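Local coordinates for HP1028 (Helicobacter pylori, PDB 4INN), which belongs to the lipocalin family and probably binds or transports a small molecule in the pocket of its beta-barrel, at residues E54-N59 with Y63-S68; K74-K79 with N115-K120; S98-V103 with V124-N129; K153-E158 with L163-F168. The protein carries 1 engineered substitution. All coordinates share one frame; numbering follows the deposited sequence.

Contact 1 (E54-N59 with Y63-S68); sequences EFFEHN and YAYGIS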
loop_
_atom_site.group_PDB
_atom_site.type_symbol
_atom_site.label_atom_id
_atom_site.label_comp_id
_atom_site.label_asym_id
_atom_site.label_seq_id
_atom_site.Cartn_x
_atom_site.Cartn_y
_atom_site.Cartn_z
ATOM N N GLU A 54 1.121 0.101 5.605
ATOM C CA GLU A 54 -0.052 -0.139 6.432
ATOM C C GLU A 54 -1.374 0.041 5.715
ATOM O O GLU A 54 -1.628 1.092 5.162
ATOM C CB GLU A 54 -0.063 0.783 7.650
ATOM C CG GLU A 54 -1.297 0.588 8.538
ATOM C CD GLU A 54 -1.143 1.151 9.936
ATOM O OE1 GLU A 54 -0.133 1.855 10.205
ATOM O OE2 GLU A 54 -2.033 0.892 10.783
ATOM N N PHE A 55 -2.232 -0.971 5.785
ATOM C CA PHE A 55 -3.599 -0.878 5.262
ATOM C C PHE A 55 -4.528 -0.432 6.404
ATOM O O PHE A 55 -4.346 -0.870 7.539
ATOM C CB PHE A 55 -4.081 -2.227 4.700
ATOM C CG PHE A 55 -3.565 -2.558 3.334
ATOM C CD1 PHE A 55 -4.388 -2.468 2.226
ATOM C CD2 PHE A 55 -2.286 -3.042 3.154
ATOM C CE1 PHE A 55 -3.949 -2.804 0.954
ATOM C CE2 PHE A 55 -1.824 -3.373 1.892
ATOM C CZ PHE A 55 -2.665 -3.262 0.787
ATOM N N PHE A 56 -5.514 0.410 6.107
ATOM C CA PHE A 56 -6.544 0.793 7.092
ATOM C C PHE A 56 -7.905 1.006 6.420
ATOM O O PHE A 56 -7.932 1.191 5.205
ATOM C CB PHE A 56 -6.107 2.055 7.866
ATOM C CG PHE A 56 -5.997 3.313 7.020
ATOM C CD1 PHE A 56 -6.990 4.257 7.029
ATOM C CD2 PHE A 56 -4.870 3.564 6.252
ATOM C CE1 PHE A 56 -6.872 5.426 6.262
ATOM C CE2 PHE A 56 -4.749 4.721 5.476
ATOM C CZ PHE A 56 -5.746 5.663 5.495
ATOM N N GLU A 57 -9.023 0.929 7.167
ATOM C CA GLU A 57 -10.357 1.254 6.574
ATOM C C GLU A 57 -10.826 2.637 6.939
ATOM O O GLU A 57 -10.474 3.169 7.963
ATOM C CB GLU A 57 -11.472 0.210 6.872
ATOM C CG GLU A 57 -12.244 0.308 8.191
ATOM C CD GLU A 57 -13.220 1.512 8.370
ATOM O OE1 GLU A 57 -14.149 1.754 7.544
ATOM O OE2 GLU A 57 -13.081 2.220 9.415
ATOM N N HIS A 58 -11.644 3.212 6.083
ATOM C CA HIS A 58 -12.261 4.491 6.369
ATOM C C HIS A 58 -13.489 4.632 5.488
ATOM O O HIS A 58 -13.406 4.431 4.281
ATOM C CB HIS A 58 -11.265 5.614 6.099
ATOM C CG HIS A 58 -11.880 6.980 6.047
ATOM N ND1 HIS A 58 -12.162 7.716 7.181
ATOM C CD2 HIS A 58 -12.251 7.749 4.994
ATOM C CE1 HIS A 58 -12.705 8.869 6.829
ATOM N NE2 HIS A 58 -12.763 8.915 5.509
ATOM N N ASN A 59 -14.621 4.965 6.101
ATOM C CA ASN A 59 -15.900 5.077 5.411
ATOM C C ASN A 59 -16.205 3.818 4.613
ATOM O O ASN A 59 -16.731 3.880 3.495
ATOM C CB ASN A 59 -15.937 6.334 4.543
ATOM C CG ASN A 59 -15.845 7.623 5.368
ATOM O OD1 ASN A 59 -15.485 8.695 4.864
ATOM N ND2 ASN A 59 -16.172 7.522 6.647
ATOM N N TYR A 63 -7.578 1.460 2.443
ATOM C CA TYR A 63 -6.569 2.345 1.917
ATOM C C TYR A 63 -5.211 1.847 2.410
ATOM O O TYR A 63 -5.173 1.056 3.326
ATOM C CB TYR A 63 -6.794 3.763 2.460
ATOM C CG TYR A 63 -8.104 4.396 2.108
ATOM C CD1 TYR A 63 -8.193 5.314 1.075
ATOM C CD2 TYR A 63 -9.266 4.079 2.815
ATOM C CE1 TYR A 63 -9.396 5.893 0.732
ATOM C CE2 TYR A 63 -10.473 4.650 2.489
ATOM C CZ TYR A 63 -10.526 5.553 1.452
ATOM O OH TYR A 63 -11.729 6.106 1.129
ATOM N N ALA A 64 -4.110 2.341 1.836
ATOM C CA ALA A 64 -2.780 2.072 2.377
ATOM C C ALA A 64 -1.808 3.248 2.218
ATOM O O ALA A 64 -1.904 4.019 1.241
ATOM C CB ALA A 64 -2.188 0.832 1.723
ATOM N N TYR A 65 -0.865 3.361 3.166
ATOM C CA TYR A 65 0.216 4.360 3.088
ATOM C C TYR A 65 1.552 3.675 3.392
ATOM O O TYR A 65 1.568 2.567 3.908
ATOM C CB TYR A 65 -0.031 5.530 4.054
ATOM C CG TYR A 65 0.174 5.169 5.515
ATOM C CD1 TYR A 65 1.429 5.243 6.093
ATOM C CD2 TYR A 65 -0.880 4.754 6.303
ATOM C CE1 TYR A 65 1.631 4.916 7.414
ATOM C CE2 TYR A 65 -0.677 4.408 7.641
ATOM C CZ TYR A 65 0.582 4.474 8.182
ATOM O OH TYR A 65 0.786 4.116 9.487
ATOM N N GLY A 66 2.670 4.303 3.043
ATOM C CA GLY A 66 3.987 3.673 3.211
ATOM C C GLY A 66 4.623 4.111 4.517
ATOM O O GLY A 66 4.500 5.252 4.905
ATOM N N ILE A 67 5.299 3.204 5.203
ATOM C CA ILE A 67 5.911 3.525 6.473
ATOM C C ILE A 67 7.397 3.810 6.259
ATOM O O ILE A 67 7.864 4.906 6.520
ATOM C CB ILE A 67 5.677 2.373 7.473
ATOM C CG1 ILE A 67 4.209 2.361 7.895
ATOM C CG2 ILE A 67 6.609 2.479 8.682
ATOM C CD1 ILE A 67 3.835 1.119 8.645
ATOM N N SER A 68 8.122 2.814 5.761
ATOM C CA SER A 68 9.542 2.953 5.413
ATOM C C SER A 68 9.959 1.793 4.520
ATOM O O SER A 68 9.240 0.799 4.386
ATOM C CB SER A 68 10.434 2.977 6.657
ATOM O OG SER A 68 10.224 1.812 7.463
#
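The shortest sound polar bond here runs from Tyr63 N to Phe56 O, at 2.8 Å; its reciprocal, Phe56 N to Tyr63 O, measures 2.9 Å. Glu54 and Tyr65 exchange a second such pair of bonds, Tyr65 N lying 3.1 Å from Glu54 O. Between these two antiparallel hydrogen-bonded pairs stands the non-hydrogen-bonded pair Phe55 and Ala64, whose CA atoms add minor C-H...O contacts to Tyr63 O and Glu54 O. This is the body of the beta hairpin 51-58/61-69, two adjacent strands of the closed antiparallel barrel of the lipocalin fold. On the face of Phe55, Ala64 CB sits over the centre of the phenyl ring, 3.9 Å from its centroid; Tyr40 and Leu97 also touch that ring. The other face carries Glu54, Phe56, Tyr63 and Tyr65. With chi1 at 66°, the Phe56 ring stands up between its own N and carbonyl carbon, so that Tyr63 CB meets one ring face toward the rim, while Phe56 CE2 comes in at the edge of the Tyr65 ring. Glu54, extended, runs alongside Tyr65 with its carboxylate turned 38° from the ring. Its OE2 forms a salt bridge with Arg167, and Tyr65 OH is hydrogen-bonded to Phe168 N. Helix 170-174 covers Phe56 and Tyr65.

Contact 2 (K74-K79 with N115-K120); sequences KAKKDK and NFYDGK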
loop_
_atom_site.group_PDB
_atom_site.type_symbol
_atom_site.label_atom_id
_atom_site.label_comp_id
_atom_site.label_asym_id
_atom_site.label_seq_id
_atom_site.Cartn_x
_atom_site.Cartn_y
_atom_site.Cartn_z
ATOM N N LYS A 74 16.008 6.779 4.044
ATOM C CA LYS A 74 15.236 7.974 4.322
ATOM C C LYS A 74 14.143 8.150 3.271
ATOM O O LYS A 74 14.329 7.818 2.098
ATOM C CB LYS A 74 16.139 9.227 4.388
ATOM C CG LYS A 74 15.373 10.515 4.107
ATOM C CD LYS A 74 15.870 11.768 4.820
ATOM C CE LYS A 74 14.832 12.893 4.679
ATOM N NZ LYS A 74 14.967 13.924 5.740
ATOM N N ALA A 75 13.006 8.663 3.730
ATOM C CA ALA A 75 11.904 9.047 2.888
ATOM C C ALA A 75 12.318 10.147 1.916
ATOM O O ALA A 75 12.972 11.113 2.289
ATOM C CB ALA A 75 10.759 9.544 3.752
ATOM N N LYS A 76 11.871 10.021 0.681
ATOM C CA LYS A 76 12.245 10.945 -0.369
ATOM C C LYS A 76 10.995 11.667 -0.858
ATOM O O LYS A 76 9.906 11.408 -0.382
ATOM C CB LYS A 76 12.984 10.208 -1.510
ATOM C CG LYS A 76 13.015 8.693 -1.375
ATOM C CD LYS A 76 13.424 7.989 -2.654
ATOM C CE LYS A 76 12.273 7.826 -3.656
ATOM N NZ LYS A 76 12.642 6.995 -4.853
ATOM N N LYS A 77 11.162 12.585 -1.795
ATOM C CA LYS A 77 10.052 13.383 -2.285
ATOM C C LYS A 77 9.391 12.742 -3.488
ATOM O O LYS A 77 9.999 11.951 -4.205
ATOM C CB LYS A 77 10.548 14.769 -2.667
ATOM C CG LYS A 77 11.077 15.591 -1.493
ATOM C CD LYS A 77 11.336 17.032 -1.936
ATOM C CE LYS A 77 11.605 17.967 -0.759
ATOM N NZ LYS A 77 11.108 19.344 -1.035
ATOM N N ASP A 78 8.145 13.114 -3.721
ATOM C CA ASP A 78 7.384 12.575 -4.830
ATOM C C ASP A 78 7.672 13.308 -6.159
ATOM O O ASP A 78 6.812 13.956 -6.741
ATOM C CB ASP A 78 5.902 12.644 -4.490
ATOM C CG ASP A 78 5.054 11.837 -5.447
ATOM O OD1 ASP A 78 5.584 11.015 -6.229
ATOM O OD2 ASP A 78 3.844 12.038 -5.398
ATOM N N LYS A 79 8.890 13.170 -6.652
ATOM C CA LYS A 79 9.361 13.996 -7.740
ATOM C C LYS A 79 8.670 13.740 -9.067
ATOM O O LYS A 79 8.588 14.661 -9.894
ATOM C CB LYS A 79 10.843 13.800 -7.905
ATOM C CG LYS A 79 11.626 14.318 -6.710
ATOM C CD LYS A 79 13.101 14.485 -7.033
ATOM C CE LYS A 79 13.774 13.143 -7.279
ATOM N NZ LYS A 79 15.111 13.369 -7.891
ATOM N N ASN A 115 2.087 4.919 -7.839
ATOM C CA ASN A 115 3.438 4.368 -7.690
ATOM C C ASN A 115 4.540 5.435 -7.772
ATOM O O ASN A 115 4.789 5.992 -8.828
ATOM C CB ASN A 115 3.666 3.327 -8.761
ATOM C CG ASN A 115 5.024 2.691 -8.661
ATOM O OD1 ASN A 115 5.568 2.557 -7.580
ATOM N ND2 ASN A 115 5.573 2.284 -9.787
ATOM N N PHE A 116 5.205 5.689 -6.650
ATOM C CA PHE A 116 6.180 6.781 -6.503
ATOM C C PHE A 116 7.388 6.622 -7.412
ATOM O O PHE A 116 7.958 7.614 -7.855
ATOM C CB PHE A 116 6.656 6.858 -5.040
ATOM C CG PHE A 116 5.651 7.469 -4.132
ATOM C CD1 PHE A 116 5.676 8.830 -3.863
ATOM C CD2 PHE A 116 4.640 6.696 -3.563
ATOM C CE1 PHE A 116 4.726 9.402 -3.025
ATOM C CE2 PHE A 116 3.679 7.279 -2.729
ATOM C CZ PHE A 116 3.720 8.633 -2.473
ATOM N N TYR A 117 7.760 5.367 -7.697
ATOM C CA TYR A 117 8.900 5.053 -8.577
ATOM C C TYR A 117 8.684 5.347 -10.050
ATOM O O TYR A 117 9.629 5.273 -10.816
ATOM C CB TYR A 117 9.309 3.590 -8.440
ATOM C CG TYR A 117 9.754 3.218 -7.052
ATOM C CD1 TYR A 117 11.083 3.387 -6.655
ATOM C CD2 TYR A 117 8.848 2.707 -6.132
ATOM C CE1 TYR A 117 11.500 3.058 -5.374
ATOM C CE2 TYR A 117 9.256 2.365 -4.851
ATOM C CZ TYR A 117 10.585 2.542 -4.477
ATOM O OH TYR A 117 10.981 2.207 -3.191
ATOM N N ASP A 118 7.471 5.686 -10.472
ATOM C CA ASP A 118 7.246 5.999 -11.896
ATOM C C ASP A 118 6.158 7.026 -12.191
ATOM O O ASP A 118 6.041 7.509 -13.327
ATOM C CB ASP A 118 7.023 4.696 -12.677
ATOM C CG ASP A 118 5.628 4.075 -12.459
ATOM O OD1 ASP A 118 5.208 3.296 -13.339
ATOM O OD2 ASP A 118 4.941 4.348 -11.444
ATOM N N GLY A 119 5.374 7.383 -11.175
ATOM C CA GLY A 119 4.378 8.448 -11.302
ATOM C C GLY A 119 3.045 8.012 -11.863
ATOM O O GLY A 119 2.148 8.851 -12.100
ATOM N N LYS A 120 2.896 6.704 -12.057
ATOM C CA LYS A 120 1.686 6.126 -12.647
ATOM C C LYS A 120 0.770 5.505 -11.608
ATOM O O LYS A 120 1.221 5.062 -10.551
ATOM C CB LYS A 120 2.056 5.068 -13.688
ATOM C CG LYS A 120 2.603 5.620 -14.996
ATOM C CD LYS A 120 3.195 4.478 -15.803
ATOM C CE LYS A 120 3.826 4.953 -17.107
ATOM N NZ LYS A 120 4.843 3.971 -17.589
#
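Asp78 and Phe116 meet at about a right angle, the carboxylate plane turned 52° from the phenyl plane. The nearest atoms are Asp78 OD1 and Phe116 CD1, 3.2 Å apart, and the carboxylate approaches the ring obliquely. Placing CG opposite the backbone N (chi1 -168°) carries the acid across to the CD1-CE1 side of the ring. Its rotation is fixed from beyond the two segments: OD1 bonds to Tyr114 OH, while OD2 takes a salt bridge from Arg89 and a hydrogen bond from Asn81, which probably keeps the buried acid ionised. A second, looser crossing, also near a right angle, brings Lys76 NZ to 4.1 Å from Tyr117 CE1. Behind these rings the 115-120 turn is internally braced. Asn115 O accepts from both Asp118 N and Gly119 N, and Asp118 OD2 accepts from Lys120 N at 3.2 Å, an Asx turn in which the donor comes from above the carboxylate plane. Asp118 OD1 reaches Tyr122 OH, a residue of the ligand pocket. The contact thus lays the long connection between strands 61-69 and 95-104, at the inverse gamma turn centred on Asp78, against the tight turn that links strands 107-115 and 120-128.

Contact 3 (S98-V103 with V124-N129); sequences SDLIKV and VRVAQN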
loop_
_atom_site.group_PDB
_atom_site.type_symbol
_atom_site.label_atom_id
_atom_site.label_comp_id
_atom_site.label_asym_id
_atom_site.label_seq_id
_atom_site.Cartn_x
_atom_site.Cartn_y
_atom_site.Cartn_z
ATOM N N SER A 98 -6.039 3.536 -2.533
ATOM C CA SER A 98 -7.352 3.943 -2.080
ATOM C C SER A 98 -8.446 3.172 -2.789
ATOM O O SER A 98 -8.212 2.568 -3.834
ATOM C CB SER A 98 -7.538 5.440 -2.323
ATOM O OG SER A 98 -6.770 5.845 -3.428
ATOM N N ASP A 99 -9.613 3.167 -2.140
ATOM C CA ASP A 99 -10.907 2.772 -2.680
ATOM C C ASP A 99 -11.106 1.280 -2.819
ATOM O O ASP A 99 -11.968 0.835 -3.581
ATOM C CB ASP A 99 -11.231 3.523 -3.992
ATOM C CG ASP A 99 -11.507 5.044 -3.778
ATOM O OD1 ASP A 99 -11.825 5.521 -2.638
ATOM O OD2 ASP A 99 -11.391 5.771 -4.791
ATOM N N LEU A 100 -10.366 0.491 -2.049
ATOM C CA LEU A 100 -10.556 -0.980 -2.082
ATOM C C LEU A 100 -11.826 -1.368 -1.360
ATOM O O LEU A 100 -12.004 -0.991 -0.216
ATOM C CB LEU A 100 -9.396 -1.734 -1.433
ATOM C CG LEU A 100 -8.288 -2.275 -2.325
ATOM C CD1 LEU A 100 -7.289 -2.974 -1.432
ATOM C CD2 LEU A 100 -8.800 -3.230 -3.376
ATOM N N ILE A 101 -12.691 -2.122 -2.041
ATOM C CA ILE A 101 -13.934 -2.614 -1.478
ATOM C C ILE A 101 -13.819 -4.106 -1.220
ATOM O O ILE A 101 -13.451 -4.874 -2.102
ATOM C CB ILE A 101 -15.121 -2.471 -2.463
ATOM C CG1 ILE A 101 -15.150 -1.133 -3.168
ATOM C CG2 ILE A 101 -16.430 -2.714 -1.759
ATOM C CD1 ILE A 101 -15.167 0.025 -2.251
ATOM N N LYS A 102 -14.211 -4.508 -0.022
ATOM C CA LYS A 102 -14.394 -5.918 0.314
ATOM C C LYS A 102 -15.602 -6.492 -0.440
ATOM O O LYS A 102 -16.708 -6.011 -0.265
ATOM C CB LYS A 102 -14.648 -6.020 1.808
ATOM C CG LYS A 102 -14.664 -7.406 2.433
ATOM C CD LYS A 102 -14.374 -7.224 3.937
ATOM C CE LYS A 102 -14.928 -8.325 4.812
ATOM N NZ LYS A 102 -14.595 -9.641 4.218
ATOM N N VAL A 103 -15.370 -7.508 -1.274
ATOM C CA VAL A 103 -16.445 -8.195 -2.016
ATOM C C VAL A 103 -16.718 -9.649 -1.554
ATOM O O VAL A 103 -17.736 -10.228 -1.897
ATOM C CB VAL A 103 -16.157 -8.193 -3.534
ATOM C CG1 VAL A 103 -16.052 -6.772 -4.042
ATOM C CG2 VAL A 103 -14.892 -8.986 -3.878
ATOM N N VAL A 124 -5.862 -1.923 -8.697
ATOM C CA VAL A 124 -5.412 -2.924 -7.740
ATOM C C VAL A 124 -6.576 -3.798 -7.278
ATOM O O VAL A 124 -7.676 -3.274 -6.980
ATOM C CB VAL A 124 -4.731 -2.242 -6.520
ATOM C CG1 VAL A 124 -4.505 -3.222 -5.377
ATOM C CG2 VAL A 124 -3.386 -1.621 -6.936
ATOM N N ARG A 125 -6.343 -5.120 -7.244
ATOM C CA ARG A 125 -7.209 -6.037 -6.473
ATOM C C ARG A 125 -6.366 -6.938 -5.548
ATOM O O ARG A 125 -5.179 -7.083 -5.745
ATOM C CB ARG A 125 -8.210 -6.834 -7.327
ATOM C CG ARG A 125 -7.623 -7.710 -8.411
ATOM C CD ARG A 125 -8.735 -8.469 -9.091
ATOM N NE ARG A 125 -8.345 -9.088 -10.357
ATOM C CZ ARG A 125 -7.659 -10.228 -10.515
ATOM N NH1 ARG A 125 -7.200 -10.912 -9.477
ATOM N NH2 ARG A 125 -7.393 -10.677 -11.745
ATOM N N VAL A 126 -7.000 -7.456 -4.498
ATOM C CA VAL A 126 -6.305 -8.170 -3.465
ATOM C C VAL A 126 -7.123 -9.385 -3.015
ATOM O O VAL A 126 -8.333 -9.300 -2.817
ATOM C CB VAL A 126 -6.009 -7.278 -2.226
ATOM C CG1 VAL A 126 -5.320 -8.105 -1.148
ATOM C CG2 VAL A 126 -5.125 -6.095 -2.585
ATOM N N ALA A 127 -6.411 -10.500 -2.870
ATOM C CA ALA A 127 -6.929 -11.715 -2.261
ATOM C C ALA A 127 -6.057 -11.977 -1.027
ATOM O O ALA A 127 -4.840 -11.942 -1.128
ATOM C CB ALA A 127 -6.827 -12.875 -3.255
ATOM N N GLN A 128 -6.651 -12.238 0.126
ATOM C CA GLN A 128 -5.866 -12.481 1.333
ATOM C C GLN A 128 -5.846 -13.968 1.721
ATOM O O GLN A 128 -6.879 -14.627 1.693
ATOM C CB GLN A 128 -6.439 -11.674 2.478
ATOM C CG GLN A 128 -5.664 -11.855 3.781
ATOM C CD GLN A 128 -5.963 -10.798 4.810
ATOM O OE1 GLN A 128 -7.083 -10.336 4.948
ATOM N NE2 GLN A 128 -4.946 -10.418 5.549
ATOM N N ASN A 129 -4.676 -14.480 2.105
ATOM C CA ASN A 129 -4.522 -15.875 2.519
ATOM C C ASN A 129 -4.932 -16.041 3.954
ATOM O O ASN A 129 -5.197 -15.069 4.651
ATOM C CB ASN A 129 -3.084 -16.359 2.381
ATOM C CG ASN A 129 -2.525 -16.216 0.968
ATOM O OD1 ASN A 129 -1.305 -16.147 0.792
ATOM N ND2 ASN A 129 -3.390 -16.182 -0.032
#
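No aromatic ring carries this contact; the flat group that is touched is the peptide joining Val124 to Arg125. The methyl CD2 of Leu100 lies above the plane of that peptide and out past its oxygen, with Leu100 CD2 and Val124 O 3.8 Å apart. The other methyl of Leu100 goes to the valine two residues on: Leu100 CD1 and Val126 CG2 approach to 4.0 Å, and the two side chains cross at about a right angle. Both branches of the leucine are therefore used, one against a backbone carbonyl oxygen and one on an aliphatic tip. On the valine it is CG2 that does the touching, because CG1 is opposite the backbone N (chi1 178°), which leaves CG2 beside that N and facing the leucine. Val124 and Val126, alternate residues of one strand, present their side chains to the same inner side of the barrel, and both also pack on Phe136 of strand 134-139. Strands 95-104 and 120-128 are not sheet neighbours, since strand 107-115 runs between them; here their short axes pass 8.2 Å apart, with N-to-C directions 40° apart. Leu100 spans the intervening strand across the curved wall and also touches its Tyr108. With no hydrogen bond between the two segments and only a few methyl contacts, the join is apolar, probably held by dispersion and the exclusion of water.

Contact 4 (K153-E158 with L163-F168); sequences KRLSDE and LKLKRF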
loop_
_atom_site.group_PDB
_atom_site.type_symbol
_atom_site.label_atom_id
_atom_site.label_comp_id
_atom_site.label_asym_id
_atom_site.label_seq_id
_atom_site.Cartn_x
_atom_site.Cartn_y
_atom_site.Cartn_z
ATOM N N LYS A 153 3.859 -10.039 2.641
ATOM C CA LYS A 153 3.764 -10.782 3.880
ATOM C C LYS A 153 3.138 -9.933 4.956
ATOM O O LYS A 153 3.526 -8.791 5.146
ATOM C CB LYS A 153 5.142 -11.214 4.408
ATOM C CG LYS A 153 5.626 -12.586 3.957
ATOM C CD LYS A 153 6.814 -12.478 2.993
ATOM C CE LYS A 153 8.138 -12.271 3.735
ATOM N NZ LYS A 153 8.898 -11.022 3.365
ATOM N N ARG A 154 2.209 -10.518 5.705
ATOM C CA ARG A 154 1.698 -9.880 6.887
ATOM C C ARG A 154 2.688 -9.962 8.030
ATOM O O ARG A 154 3.256 -11.009 8.280
ATOM C CB ARG A 154 0.395 -10.514 7.326
ATOM C CG ARG A 154 -0.369 -9.528 8.172
ATOM C CD ARG A 154 -1.466 -10.186 8.916
ATOM N NE ARG A 154 -1.989 -9.275 9.919
ATOM C CZ ARG A 154 -2.950 -8.396 9.718
ATOM N NH1 ARG A 154 -3.510 -8.255 8.522
ATOM N NH2 ARG A 154 -3.338 -7.639 10.722
ATOM N N LEU A 155 2.889 -8.860 8.737
ATOM C CA LEU A 155 3.703 -8.869 9.937
ATOM C C LEU A 155 2.847 -9.075 11.174
ATOM O O LEU A 155 1.725 -8.580 11.271
ATOM C CB LEU A 155 4.428 -7.554 10.085
ATOM C CG LEU A 155 5.785 -7.447 9.421
ATOM C CD1 LEU A 155 5.811 -7.980 8.027
ATOM C CD2 LEU A 155 6.199 -5.982 9.479
ATOM N N SER A 156 3.376 -9.837 12.104
ATOM C CA SER A 156 2.768 -10.005 13.405
ATOM C C SER A 156 3.103 -8.769 14.255
ATOM O O SER A 156 4.018 -8.014 13.922
ATOM C CB SER A 156 3.343 -11.257 14.068
ATOM O OG SER A 156 4.719 -11.042 14.357
ATOM N N ASP A 157 2.402 -8.611 15.370
ATOM C CA ASP A 157 2.658 -7.522 16.310
ATOM C C ASP A 157 4.045 -7.601 16.911
ATOM O O ASP A 157 4.616 -6.581 17.295
ATOM C CB ASP A 157 1.608 -7.498 17.420
ATOM C CG ASP A 157 0.184 -7.286 16.875
ATOM O OD1 ASP A 157 -0.027 -7.370 15.642
ATOM O OD2 ASP A 157 -0.739 -7.044 17.672
ATOM N N GLU A 158 4.605 -8.796 16.973
ATOM C CA GLU A 158 5.955 -8.960 17.493
ATOM C C GLU A 158 7.001 -8.441 16.502
ATOM O O GLU A 158 7.986 -7.860 16.893
ATOM C CB GLU A 158 6.212 -10.445 17.852
ATOM C CG GLU A 158 7.635 -10.784 18.323
ATOM C CD GLU A 158 8.061 -10.062 19.611
ATOM O OE1 GLU A 158 7.298 -9.225 20.160
ATOM O OE2 GLU A 158 9.188 -10.332 20.082
ATOM N N LEU A 163 10.958 -4.238 14.684
ATOM C CA LEU A 163 11.490 -3.455 13.573
ATOM C C LEU A 163 11.401 -1.970 13.938
ATOM O O LEU A 163 11.900 -1.108 13.214
ATOM C CB LEU A 163 10.700 -3.765 12.291
ATOM C CG LEU A 163 11.156 -4.859 11.279
ATOM C CD1 LEU A 163 12.417 -5.646 11.658
ATOM C CD2 LEU A 163 10.006 -5.812 10.936
ATOM N N LYS A 164 10.758 -1.689 15.073
ATOM C CA LYS A 164 10.526 -0.334 15.572
ATOM C C LYS A 164 9.734 0.520 14.572
ATOM O O LYS A 164 9.910 1.741 14.472
ATOM C CB LYS A 164 11.849 0.318 15.984
ATOM C CG LYS A 164 12.438 -0.275 17.264
ATOM C CD LYS A 164 13.944 -0.479 17.171
ATOM C CE LYS A 164 14.467 -1.331 18.334
ATOM N NZ LYS A 164 13.769 -2.635 18.619
ATOM N N LEU A 165 8.824 -0.125 13.850
ATOM C CA LEU A 165 8.100 0.553 12.796
ATOM C C LEU A 165 7.230 1.598 13.429
ATOM O O LEU A 165 6.574 1.338 14.446
ATOM C CB LEU A 165 7.238 -0.423 11.985
ATOM C CG LEU A 165 8.005 -1.550 11.268
ATOM C CD1 LEU A 165 7.035 -2.363 10.412
ATOM C CD2 LEU A 165 9.175 -0.993 10.456
ATOM N N LYS A 166 7.253 2.783 12.820
ATOM C CA LYS A 166 6.385 3.879 13.183
ATOM C C LYS A 166 4.993 3.778 12.544
ATOM O O LYS A 166 4.851 3.768 11.317
ATOM C CB LYS A 166 7.012 5.164 12.718
ATOM C CG LYS A 166 6.319 6.393 13.269
ATOM C CD LYS A 166 6.189 7.464 12.233
ATOM C CE LYS A 166 6.804 8.745 12.691
ATOM N NZ LYS A 166 5.795 9.771 12.959
ATOM N N ARG A 167 3.976 3.714 13.393
ATOM C CA ARG A 167 2.582 3.799 12.978
ATOM C C ARG A 167 2.144 5.276 13.052
ATOM O O ARG A 167 2.054 5.867 14.120
ATOM C CB ARG A 167 1.691 2.880 13.835
ATOM C CG ARG A 167 1.822 1.379 13.519
ATOM C CD ARG A 167 0.469 0.732 13.240
ATOM N NE ARG A 167 -0.259 0.488 14.482
ATOM C CZ ARG A 167 -1.595 0.503 14.624
ATOM N NH1 ARG A 167 -2.392 0.752 13.588
ATOM N NH2 ARG A 167 -2.140 0.271 15.829
ATOM N N PHE A 168 1.881 5.843 11.874
ATOM C CA PHE A 168 1.531 7.254 11.684
ATOM C C PHE A 168 0.113 7.480 12.130
ATOM O O PHE A 168 -0.718 6.606 11.984
ATOM C CB PHE A 168 1.645 7.633 10.187
ATOM C CG PHE A 168 3.056 7.722 9.677
ATOM C CD1 PHE A 168 3.839 6.604 9.555
ATOM C CD2 PHE A 168 3.593 8.947 9.280
ATOM C CE1 PHE A 168 5.155 6.704 9.058
ATOM C CE2 PHE A 168 4.895 9.059 8.800
ATOM C CZ PHE A 168 5.683 7.941 8.691
#
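Leu155 CD2 is the point on which this contact turns, since that one methyl meets both leucines of 163-168. The closer approach is to Leu165, CD2 of Leu155 lying 3.8 Å from Leu165 CD1, with the two side chains crossing near a right angle. In Leu165 the CG is opposite the carbonyl carbon (chi1 -61°) and CD1 then continues in an extended line (chi2 -175°), which delivers this methyl to Leu155. This side is the tight one: Leu155 is buried, and Phe52, Ile39 and Ile160 pack around it and Leu165. The other side is thinner. Leu163 reaches in with CD2, 4.1 Å from Leu155 CD2, but the residue is largely solvent-exposed although it also touches Phe52, and Lys164 next to it is exposed as well. No polar bond crosses between the segments. What brings the three leucines together is the short helix 157-162, near whose two ends they lie. Ser156 is its N-cap, the serine side chain accepting from a backbone N in the first turn, while Ser156 N donates to Glu159 OE1, an exchange that fits a capping box. At the far end Lys164, with positive phi and two bonds back into the last turn, forms a Schellman motif. Leucines drawn together around the two ends of the helix lay this helical turn, which follows the last barrel strand, over strands 38-41 and 51-58 of the lipocalin barrel.

Contacts 1, 3 and 4 all reach the one eight-stranded antiparallel barrel; contact 2 joins two loops at its rim. Contact 1 lies nearest the middle of the chain, about 6 Å from it centre to centre. It touches contact 3, whose centre is about 12 Å away, through neighbouring strands 61-69 and 95-104, and contact 4, about 13 Å away, where residues 166-168 pack on the hairpin. Contacts 2 and 3 lie on opposite sides of the chain's centre, their centres about 23 Å apart, and their segments alternate along the sequence; contact 4 follows both. Together they join wall strands to one another, two connecting loops to each other, and the wall to the C-terminal tail outside it.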